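Cel44C (PDB 2YIH) hydrolyses the beta-1,4-glucan backbone of xyloglucan and probably of cellulose, this chain being the glycoside hydrolase family 44 part of a longer multidomain enzyme. Local coordinates at residues Y234-G237 / A238-L242; P246-D249 / S250-G253; V259-Y262 / L263-R267; E304-K307 / A308-Q311. The protein carries 8 engineered substitutions. All coordinates share one frame; numbering follows the deposited sequence.

Interaction 1: residues Y234-G237 / A238-L242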
loop_
_atom_site.group_PDB
_atom_site.type_symbol
_atom_site.label_atom_id
_atom_site.label_comp_id
_atom_site.label_asym_id
_atom_site.label_seq_id
_atom_site.Cartn_x
_atom_site.Cartn_y
_atom_site.Cartn_z
ATOM N N TYR A 234 -8.317 -5.122 -6.950
ATOM C CA TYR A 234 -8.904 -5.126 -5.602
ATOM C C TYR A 234 -8.482 -6.306 -4.735
ATOM O O TYR A 234 -8.498 -6.210 -3.493
ATOM C CB TYR A 234 -10.444 -5.056 -5.669
ATOM C CG TYR A 234 -11.120 -6.406 -5.775
ATOM C CD1 TYR A 234 -11.461 -7.149 -4.625
ATOM C CD2 TYR A 234 -11.432 -6.941 -7.021
ATOM C CE1 TYR A 234 -12.112 -8.424 -4.745
ATOM C CE2 TYR A 234 -12.073 -8.197 -7.144
ATOM C CZ TYR A 234 -12.409 -8.916 -5.997
ATOM O OH TYR A 234 -13.021 -10.151 -6.113
ATOM N N GLY A 235 -8.179 -7.450 -5.356
ATOM C CA GLY A 235 -8.009 -8.683 -4.586
ATOM C C GLY A 235 -7.919 -9.881 -5.513
ATOM O O GLY A 235 -7.935 -9.743 -6.731
ATOM N N PHE A 236 -7.821 -11.072 -4.925
ATOM C CA PHE A 236 -7.427 -12.239 -5.669
ATOM C C PHE A 236 -8.351 -12.567 -6.855
ATOM O O PHE A 236 -7.880 -12.989 -7.908
ATOM C CB PHE A 236 -7.298 -13.447 -4.735
ATOM C CG PHE A 236 -6.733 -14.644 -5.433
ATOM C CD1 PHE A 236 -5.362 -14.750 -5.628
ATOM C CD2 PHE A 236 -7.575 -15.523 -6.086
ATOM C CE1 PHE A 236 -4.832 -15.825 -6.375
ATOM C CE2 PHE A 236 -7.055 -16.562 -6.840
ATOM C CZ PHE A 236 -5.702 -16.688 -7.009
ATOM N N GLY A 237 -9.655 -12.342 -6.714
ATOM C CA GLY A 237 -10.548 -12.640 -7.843
ATOM C C GLY A 237 -10.213 -11.827 -9.096
ATOM O O GLY A 237 -10.396 -12.297 -10.224
ATOM N N ALA A 238 -9.713 -10.607 -8.905
ATOM C CA ALA A 238 -9.256 -9.789 -10.007
ATOM C C ALA A 238 -7.868 -10.243 -10.488
ATOM O O ALA A 238 -7.599 -10.235 -11.693
ATOM C CB ALA A 238 -9.207 -8.301 -9.584
ATOM N N TYR A 239 -6.970 -10.597 -9.562
ATOM C CA TYR A 239 -5.662 -11.161 -9.977
ATOM C C TYR A 239 -5.882 -12.382 -10.896
ATOM O O TYR A 239 -5.185 -12.547 -11.896
ATOM C CB TYR A 239 -4.852 -11.685 -8.788
ATOM C CG TYR A 239 -4.479 -10.770 -7.623
ATOM C CD1 TYR A 239 -5.015 -9.479 -7.453
ATOM C CD2 TYR A 239 -3.645 -11.278 -6.623
ATOM C CE1 TYR A 239 -4.703 -8.723 -6.298
ATOM C CE2 TYR A 239 -3.317 -10.549 -5.508
ATOM C CZ TYR A 239 -3.906 -9.305 -5.302
ATOM O OH TYR A 239 -3.527 -8.628 -4.158
ATOM N N LYS A 240 -6.880 -13.200 -10.562
ATOM C CA LYS A 240 -7.082 -14.499 -11.231
ATOM C C LYS A 240 -7.594 -14.330 -12.679
ATOM O O LYS A 240 -6.983 -14.828 -13.610
ATOM C CB LYS A 240 -8.063 -15.354 -10.427
ATOM C CG LYS A 240 -8.180 -16.810 -10.960
ATOM C CD LYS A 240 -6.816 -17.434 -11.148
ATOM C CE LYS A 240 -6.919 -18.948 -11.260
ATOM N NZ LYS A 240 -7.351 -19.337 -12.621
ATOM N N ASP A 241 -8.695 -13.604 -12.861
ATOM C CA ASP A 241 -9.309 -13.501 -14.194
ATOM C C ASP A 241 -10.101 -12.208 -14.333
ATOM O O ASP A 241 -11.106 -12.115 -15.085
ATOM C CB ASP A 241 -10.179 -14.755 -14.489
ATOM C CG ASP A 241 -11.377 -14.900 -13.542
ATOM O OD1 ASP A 241 -11.586 -14.077 -12.615
ATOM O OD2 ASP A 241 -12.126 -15.889 -13.716
ATOM N N LEU A 242 -9.608 -11.177 -13.649
ATOM C CA LEU A 242 -10.257 -9.889 -13.695
ATOM C C LEU A 242 -11.765 -9.990 -13.354
ATOM O O LEU A 242 -12.610 -9.397 -14.002
ATOM C CB LEU A 242 -9.985 -9.172 -15.045
ATOM C CG LEU A 242 -10.256 -7.656 -15.031
ATOM C CD1 LEU A 242 -9.291 -6.914 -14.073
ATOM C CD2 LEU A 242 -10.103 -7.092 -16.451
#
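Tyr239 lays its ring under the backbone of Gly235 and Phe236, one turn back. Tyr239 CB sits 3.4 Å from Phe236 O. From there CG points away from its own carbonyl carbon (chi1 -58°), and that swing takes the ring back below the turn. The CA of Phe236 then lies over the ring face in a CH-pi contact, 4.0 Å from the centroid and only 17° off the normal. The two long sides of the ring meet different things: Tyr239 CD1 is pressed against Gly235 O at 3.0 Å and CE1 continues along the same carbonyl, whereas Tyr239 CD2 touches Phe236 CD1 at 4.0 Å, the two side chains crossing at about a right angle. At the tip, OH leaves this turn and bonds to His284 O in the sixth strand of the TIM barrel. The turn is the start of helix 236-241, with Gly235 as N-cap, just beyond the C-terminal end of the fifth barrel strand, the end where glycoside hydrolases of this fold bind substrate. Without the ring, as with an alanine here, His284 O would probably lose its hydroxyl partner and a gap would open beneath the Phe236 backbone. Gly235 O accepts two amides, Ala238 N at 2.9 Å and Tyr239 N at 3.1 Å, the first from above the carbonyl plane. Tyr234 CD2 packs on Ala238 CB at 3.7 Å; its hydroxyl bonds Gln243 OE1 and, weakly, a glucose of the bound glycan.

Interaction 2: residues P246-D249 / S250-G253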
loop_
_atom_site.group_PDB
_atom_site.type_symbol
_atom_site.label_atom_id
_atom_site.label_comp_id
_atom_site.label_asym_id
_atom_site.label_seq_id
_atom_site.Cartn_x
_atom_site.Cartn_y
_atom_site.Cartn_z
ATOM N N PRO A 246 -15.668 -10.605 -19.162
ATOM C CA PRO A 246 -16.424 -11.275 -20.242
ATOM C C PRO A 246 -15.571 -11.829 -21.376
ATOM O O PRO A 246 -15.954 -12.841 -21.985
ATOM C CB PRO A 246 -17.367 -10.179 -20.759
ATOM C CG PRO A 246 -16.897 -8.886 -20.111
ATOM C CD PRO A 246 -16.265 -9.304 -18.819
ATOM N N ASP A 247 -14.434 -11.198 -21.658
ATOM C CA ASP A 247 -13.508 -11.675 -22.670
ATOM C C ASP A 247 -12.375 -12.580 -22.190
ATOM O O ASP A 247 -11.498 -12.933 -22.978
ATOM C CB ASP A 247 -12.977 -10.511 -23.526
ATOM C CG ASP A 247 -12.171 -9.506 -22.714
ATOM O OD1 ASP A 247 -12.222 -9.582 -21.454
ATOM O OD2 ASP A 247 -11.434 -8.713 -23.339
ATOM N N TRP A 248 -12.376 -12.974 -20.917
ATOM C CA TRP A 248 -11.226 -13.709 -20.374
ATOM C C TRP A 248 -10.951 -15.013 -21.150
ATOM O O TRP A 248 -9.801 -15.302 -21.497
ATOM C CB TRP A 248 -11.400 -14.042 -18.874
ATOM C CG TRP A 248 -10.205 -14.820 -18.319
ATOM C CD1 TRP A 248 -10.225 -16.054 -17.734
ATOM C CD2 TRP A 248 -8.834 -14.391 -18.301
ATOM N NE1 TRP A 248 -8.948 -16.432 -17.376
ATOM C CE2 TRP A 248 -8.083 -15.416 -17.685
ATOM C CE3 TRP A 248 -8.174 -13.235 -18.739
ATOM C CZ2 TRP A 248 -6.685 -15.345 -17.537
ATOM C CZ3 TRP A 248 -6.785 -13.158 -18.593
ATOM C CH2 TRP A 248 -6.057 -14.217 -18.006
ATOM N N ASP A 249 -11.991 -15.801 -21.406
ATOM C CA ASP A 249 -11.778 -17.072 -22.127
ATOM C C ASP A 249 -11.145 -16.858 -23.497
ATOM O O ASP A 249 -10.292 -17.653 -23.921
ATOM C CB ASP A 249 -13.089 -17.859 -22.245
ATOM C CG ASP A 249 -13.439 -18.573 -20.966
ATOM O OD1 ASP A 249 -12.560 -18.684 -20.087
ATOM O OD2 ASP A 249 -14.616 -18.953 -20.802
ATOM N N SER A 250 -11.515 -15.758 -24.150
ATOM C CA SER A 250 -10.985 -15.437 -25.471
ATOM C C SER A 250 -9.528 -14.966 -25.478
ATOM O O SER A 250 -8.837 -15.080 -26.505
ATOM C CB SER A 250 -11.888 -14.426 -26.192
ATOM O OG SER A 250 -11.609 -13.089 -25.809
ATOM N N VAL A 251 -9.061 -14.395 -24.369
ATOM C CA VAL A 251 -7.704 -13.835 -24.350
ATOM C C VAL A 251 -6.711 -14.595 -23.470
ATOM O O VAL A 251 -5.501 -14.354 -23.562
ATOM C CB VAL A 251 -7.688 -12.325 -23.941
ATOM C CG1 VAL A 251 -8.601 -11.491 -24.868
ATOM C CG2 VAL A 251 -8.084 -12.181 -22.475
ATOM N N LYS A 252 -7.187 -15.527 -22.647
ATOM C CA LYS A 252 -6.330 -16.113 -21.621
ATOM C C LYS A 252 -5.180 -16.932 -22.214
ATOM O O LYS A 252 -4.146 -17.113 -21.573
ATOM C CB LYS A 252 -7.128 -16.974 -20.660
ATOM C CG LYS A 252 -7.755 -18.206 -21.284
ATOM C CD LYS A 252 -8.710 -18.848 -20.309
ATOM C CE LYS A 252 -9.356 -20.080 -20.932
ATOM N NZ LYS A 252 -10.409 -20.600 -20.034
ATOM N N GLY A 253 -5.376 -17.443 -23.429
ATOM C CA GLY A 253 -4.335 -18.266 -24.073
ATOM C C GLY A 253 -3.712 -19.232 -23.088
ATOM O O GLY A 253 -4.418 -19.993 -22.444
HETATM O O HOH W 1 -14.406 -14.886 -23.576
HETATM O O HOH W 2 -7.674 -18.008 -25.068
#
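Lys252 reaches back over Trp248 and Asp249, giving this short turn both an apolar and a charged contact. The apolar one is a CH-pi contact: Lys252 CB lies over one face of the indole, 3.7 Å from the centroid of the six-membered ring and 21° off its normal. Val251 CG2 adds to it, meeting Trp248 CE3 at 3.9 Å. The charged contact is a salt bridge, Lys252 NZ to Asp249 OD1 at 2.9 Å, with the ammonium standing above the carboxylate plane. With CG set between backbone N and carbonyl carbon (chi1 65°), the extended lysine chain runs alongside Asp249. Among the backbone bonds, Trp248 O takes Val251 N at 3.1 Å and, weakly, Lys252 N. Water joins the ends: one molecule links Pro246 O to Ser250 N, another links Asp249 O to Gly253 N. Asp247 occupies the N-cap position, yet its carboxylate turns elsewhere, to the backbone N of Ala205 and Lys206 where helix 205-222 begins. The whole is a short helical turn, beginning at Trp248, in the surface excursion between the fifth barrel strand and its helix 258-273, onto which Trp248 and Val251 pack through Tyr261.

Interaction 3: residues V259-Y262 / L263-R267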
loop_
_atom_site.group_PDB
_atom_site.type_symbol
_atom_site.label_atom_id
_atom_site.label_comp_id
_atom_site.label_asym_id
_atom_site.label_seq_id
_atom_site.Cartn_x
_atom_site.Cartn_y
_atom_site.Cartn_z
ATOM N N VAL A 259 -2.949 -11.498 -14.051
ATOM C CA VAL A 259 -1.699 -10.802 -13.697
ATOM C C VAL A 259 -0.714 -10.928 -14.877
ATOM O O VAL A 259 -0.147 -9.934 -15.322
ATOM C CB VAL A 259 -1.071 -11.418 -12.410
ATOM C CG1 VAL A 259 0.423 -10.966 -12.207
ATOM C CG2 VAL A 259 -1.938 -11.084 -11.174
ATOM N N ASP A 260 -0.552 -12.150 -15.396
ATOM C CA ASP A 260 0.390 -12.406 -16.498
ATOM C C ASP A 260 -0.039 -11.767 -17.806
ATOM O O ASP A 260 0.791 -11.170 -18.510
ATOM C CB ASP A 260 0.549 -13.920 -16.716
ATOM C CG ASP A 260 1.273 -14.596 -15.563
ATOM O OD1 ASP A 260 1.947 -13.898 -14.775
ATOM O OD2 ASP A 260 1.124 -15.822 -15.407
ATOM N N TYR A 261 -1.339 -11.860 -18.114
ATOM C CA TYR A 261 -1.870 -11.244 -19.336
ATOM C C TYR A 261 -1.583 -9.737 -19.334
ATOM O O TYR A 261 -1.143 -9.166 -20.333
ATOM C CB TYR A 261 -3.389 -11.517 -19.473
ATOM C CG TYR A 261 -4.083 -10.695 -20.555
ATOM C CD1 TYR A 261 -4.158 -11.160 -21.869
ATOM C CD2 TYR A 261 -4.710 -9.473 -20.257
ATOM C CE1 TYR A 261 -4.798 -10.393 -22.862
ATOM C CE2 TYR A 261 -5.351 -8.713 -21.240
ATOM C CZ TYR A 261 -5.390 -9.180 -22.538
ATOM O OH TYR A 261 -6.000 -8.448 -23.511
ATOM N N TYR A 262 -1.894 -9.096 -18.214
ATOM C CA TYR A 262 -1.699 -7.648 -18.101
ATOM C C TYR A 262 -0.227 -7.255 -18.260
ATOM O O TYR A 262 0.107 -6.344 -19.014
ATOM C CB TYR A 262 -2.231 -7.157 -16.767
ATOM C CG TYR A 262 -2.112 -5.654 -16.533
ATOM C CD1 TYR A 262 -3.134 -4.772 -16.941
ATOM C CD2 TYR A 262 -1.041 -5.137 -15.789
ATOM C CE1 TYR A 262 -3.038 -3.417 -16.681
ATOM C CE2 TYR A 262 -0.946 -3.809 -15.518
ATOM C CZ TYR A 262 -1.957 -2.958 -15.942
ATOM O OH TYR A 262 -1.877 -1.656 -15.611
ATOM N N LEU A 263 0.649 -7.967 -17.557
ATOM C CA LEU A 263 2.079 -7.670 -17.615
ATOM C C LEU A 263 2.612 -7.822 -19.032
ATOM O O LEU A 263 3.282 -6.925 -19.557
ATOM C CB LEU A 263 2.856 -8.554 -16.639
ATOM C CG LEU A 263 2.688 -8.186 -15.170
ATOM C CD1 LEU A 263 2.979 -9.384 -14.287
ATOM C CD2 LEU A 263 3.584 -7.006 -14.808
ATOM N N ASP A 264 2.242 -8.923 -19.686
ATOM C CA ASP A 264 2.730 -9.184 -21.035
ATOM C C ASP A 264 2.158 -8.173 -22.019
ATOM O O ASP A 264 2.865 -7.668 -22.899
ATOM C CB ASP A 264 2.354 -10.627 -21.435
ATOM C CG ASP A 264 3.047 -11.090 -22.708
ATOM O OD1 ASP A 264 4.200 -10.712 -22.940
ATOM O OD2 ASP A 264 2.440 -11.913 -23.434
ATOM N N GLN A 265 0.869 -7.848 -21.876
ATOM C CA GLN A 265 0.235 -6.904 -22.811
ATOM C C GLN A 265 0.756 -5.487 -22.621
ATOM O O GLN A 265 0.947 -4.767 -23.606
ATOM C CB GLN A 265 -1.308 -6.929 -22.684
ATOM C CG GLN A 265 -1.940 -8.272 -23.154
ATOM C CD GLN A 265 -1.643 -8.595 -24.621
ATOM O OE1 GLN A 265 -1.130 -9.683 -24.958
ATOM N NE2 GLN A 265 -1.845 -7.615 -25.471
ATOM N N MET A 266 1.043 -5.098 -21.379
ATOM C CA MET A 266 1.643 -3.778 -21.126
ATOM C C MET A 266 3.085 -3.723 -21.657
ATOM O O MET A 266 3.499 -2.710 -22.235
ATOM C CB MET A 266 1.550 -3.368 -19.640
ATOM C CG MET A 266 0.087 -3.151 -19.152
ATOM S SD MET A 266 -0.742 -1.835 -20.075
ATOM C CE MET A 266 0.032 -0.368 -19.353
ATOM N N ARG A 267 3.791 -4.836 -21.529
ATOM C CA ARG A 267 5.147 -4.948 -22.103
ATOM C C ARG A 267 5.112 -4.807 -23.621
ATOM O O ARG A 267 5.859 -4.007 -24.198
ATOM C CB ARG A 267 5.793 -6.254 -21.679
ATOM C CG ARG A 267 7.254 -6.275 -22.033
ATOM C CD ARG A 267 7.652 -7.597 -22.431
ATOM N NE ARG A 267 9.087 -7.607 -22.728
ATOM C CZ ARG A 267 9.847 -8.665 -22.514
ATOM N NH1 ARG A 267 9.300 -9.752 -22.027
ATOM N NH2 ARG A 267 11.159 -8.625 -22.767
#
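Tyr261 with Gln265 and Tyr262 with Met266 form two successive i to i+4 pairs along helix 258-273, the outer helix that links the fifth and sixth strands of the TIM barrel by a beta-alpha-beta crossover. Regular alpha-helical bonds hold the frame, from Leu263 N to Val259 O through Met266 N to Tyr262 O at 2.8 Å. On one flank Gln265 CG rests over the Tyr261 ring, 3.6 Å from its centroid and displaced toward the rim. The glutamine bends at chi2, and its amide plane is turned only 21° from that of the ring. This tyrosine faces the neighbouring barrel helix 205-222, at Val209, and also meets Trp248 and Val251 of helix 248-251. Val259 and Leu263 run side by side, CG1 to CD1 at 3.7 Å. Near them Asp260 turns toward helix 337-348, where its OD1 is bonded to Ser344 OG, so the helix is held between its two neighbours round the barrel. In the second aromatic pair the fit is more central. Tyr262 has CG anti to its amide nitrogen (chi1 -179°), which presents the ring face along the helix to Met266; Met266 CG lies over the middle of that ring, 3.8 Å from the centroid. A bend at chi2 carries Met266 SD above the same face, a distant Met-aromatic contact, 4.7 Å from the Tyr262 centroid.

Interaction 4: residues E304-K307 / A308-Q311. With EDO (1,2-ethanediol), chain J.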
loop_
_atom_site.group_PDB
_atom_site.type_symbol
_atom_site.label_atom_id
_atom_site.label_comp_id
_atom_site.label_asym_id
_atom_site.label_seq_id
_atom_site.Cartn_x
_atom_site.Cartn_y
_atom_site.Cartn_z
ATOM N N GLU A 304 -9.643 -16.756 18.608
ATOM C CA GLU A 304 -9.180 -17.449 17.421
ATOM C C GLU A 304 -9.040 -16.486 16.234
ATOM O O GLU A 304 -8.135 -16.646 15.415
ATOM C CB GLU A 304 -10.102 -18.622 17.095
ATOM C CG GLU A 304 -10.132 -19.690 18.234
ATOM C CD GLU A 304 -8.742 -20.259 18.559
ATOM O OE1 GLU A 304 -8.034 -20.682 17.623
ATOM O OE2 GLU A 304 -8.349 -20.239 19.748
ATOM N N THR A 305 -9.881 -15.460 16.196
ATOM C CA THR A 305 -9.769 -14.413 15.156
ATOM C C THR A 305 -8.451 -13.657 15.392
ATOM O O THR A 305 -7.731 -13.347 14.442
ATOM C CB THR A 305 -10.927 -13.377 15.201
ATOM O OG1 THR A 305 -12.191 -14.040 15.385
ATOM C CG2 THR A 305 -10.972 -12.551 13.891
ATOM N N LYS A 306 -8.150 -13.352 16.648
ATOM C CA LYS A 306 -6.923 -12.606 16.969
ATOM C C LYS A 306 -5.683 -13.445 16.632
ATOM O O LYS A 306 -4.708 -12.917 16.093
ATOM C CB LYS A 306 -6.911 -12.173 18.443
ATOM C CG LYS A 306 -7.968 -11.112 18.751
ATOM C CD LYS A 306 -8.266 -11.064 20.253
ATOM C CE LYS A 306 -9.361 -10.032 20.605
ATOM N NZ LYS A 306 -9.458 -9.912 22.118
ATOM N N LYS A 307 -5.700 -14.741 16.980
ATOM C CA LYS A 307 -4.584 -15.603 16.609
ATOM C C LYS A 307 -4.403 -15.663 15.086
ATOM O O LYS A 307 -3.268 -15.632 14.568
ATOM C CB LYS A 307 -4.785 -17.005 17.195
ATOM C CG LYS A 307 -4.602 -17.027 18.723
ATOM C CD LYS A 307 -4.938 -18.440 19.227
ATOM C CE LYS A 307 -4.972 -18.532 20.740
ATOM N NZ LYS A 307 -5.282 -19.955 21.083
ATOM N N ALA A 308 -5.518 -15.784 14.354
ATOM C CA ALA A 308 -5.438 -15.903 12.902
ATOM C C ALA A 308 -4.921 -14.594 12.317
ATOM O O ALA A 308 -4.154 -14.611 11.357
ATOM C CB ALA A 308 -6.787 -16.282 12.303
ATOM N N ARG A 309 -5.276 -13.467 12.943
ATOM C CA ARG A 309 -4.809 -12.159 12.447
ATOM C C ARG A 309 -3.290 -12.102 12.548
ATOM O O ARG A 309 -2.612 -11.656 11.615
ATOM C CB ARG A 309 -5.437 -11.014 13.272
ATOM C CG ARG A 309 -4.937 -9.594 12.912
ATOM C CD ARG A 309 -5.800 -8.496 13.587
ATOM N NE ARG A 309 -7.208 -8.599 13.184
ATOM C CZ ARG A 309 -8.227 -9.029 13.948
ATOM N NH1 ARG A 309 -8.056 -9.330 15.250
ATOM N NH2 ARG A 309 -9.439 -9.155 13.398
ATOM N N MET A 310 -2.727 -12.604 13.650
ATOM C CA MET A 310 -1.263 -12.522 13.797
ATOM C C MET A 310 -0.474 -13.513 12.932
ATOM O O MET A 310 0.714 -13.270 12.661
ATOM C CB MET A 310 -0.861 -12.688 15.269
ATOM C CG MET A 310 -1.440 -11.539 16.133
ATOM S SD MET A 310 -0.921 -11.618 17.877
ATOM C CE MET A 310 -2.042 -12.900 18.406
ATOM N N GLN A 311 -1.108 -14.631 12.544
ATOM C CA GLN A 311 -0.486 -15.614 11.651
ATOM C C GLN A 311 -0.648 -15.222 10.189
ATOM O O GLN A 311 0.199 -15.558 9.377
ATOM C CB GLN A 311 -1.094 -17.012 11.843
ATOM C CG GLN A 311 -0.824 -17.611 13.244
ATOM C CD GLN A 311 0.678 -17.616 13.610
ATOM O OE1 GLN A 311 1.564 -17.909 12.772
ATOM N NE2 GLN A 311 0.964 -17.287 14.851
HETATM C C1 EDO J . -5.721 -9.900 23.477
HETATM O O1 EDO J . -6.612 -10.563 24.371
HETATM C C2 EDO J . -6.189 -8.463 23.361
HETATM O O2 EDO J . -7.526 -8.451 22.854
HETATM O O HOH W 3 -1.227 -16.285 16.308
#
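Arg309 doubles back along its own helix, so that one face of its guanidinium lies below Thr305 O and its NH1 comes beside Lys306. The bend is at chi3 (-59°), after a chain that starts out extended. The tip is then flanked by aliphatic atoms: Thr305 CG2 is 3.8 Å from Arg309 NH2, and Lys306 CG is 3.9 Å from Arg309 NH1. Thr305 O itself is taken by the helical amide Arg309 N at 2.9 Å. The guanidinium protons are spent on neighbouring loops and a helix: NE on Tyr361 O, NH1 on Val300 O and Ser368 OG, NH2 on Ile296 O. Carbonyls and a serine hydroxyl surround this buried charge on helix 303-311, which lies in the excursion after the sixth barrel strand and reaches to the beta-sandwich-like domain; there Gln311 NE2 bonds Val431 O and Met310 touches Leu508. Along the exposed flank Lys307 NZ forms a salt bridge with Glu304 OE2, a weak one at 3.4 Å. A water spans Lys307 O and Gln311 NE2, 2.8 Å from each. Lys306 runs straight out to a molecule of 1,2-ethanediol, probably from the crystallisation liquor; NZ approaches its O2, but so closely that the contact is doubtful in detail. The same ammonium has a long, weak ion pair with Asp366. Putting an alanine at Lys306 would take away the CG that lies beside Arg309 NH1 and would probably leave Asp366 without that distant positive charge. Met310 CE, turned back at chi3, meets Lys306 O at 3.5 Å.

Overall arrangement
Interactions 1, 2 and 3 follow one another in a single excursion of the barrel, between its fifth and sixth strands, and they touch: Asp241 CB meets Trp248 CD1 at 3.5 Å, and Val251 CB meets Tyr261 CE1 at 3.6 Å. Interactions 1 and 3 are buried and rely on aromatic faces covered by CH groups, but interaction 1 borders the glycan pocket while interaction 3 belongs to the outer helical layer. Interaction 2, at the surface, adds a salt bridge and bridging waters to the same CH-pi theme. Interaction 4 stands apart, its centre about 24 Å from that of interaction 1; partly buried near the beta domain, it has an arginine where the others have aromatic rings.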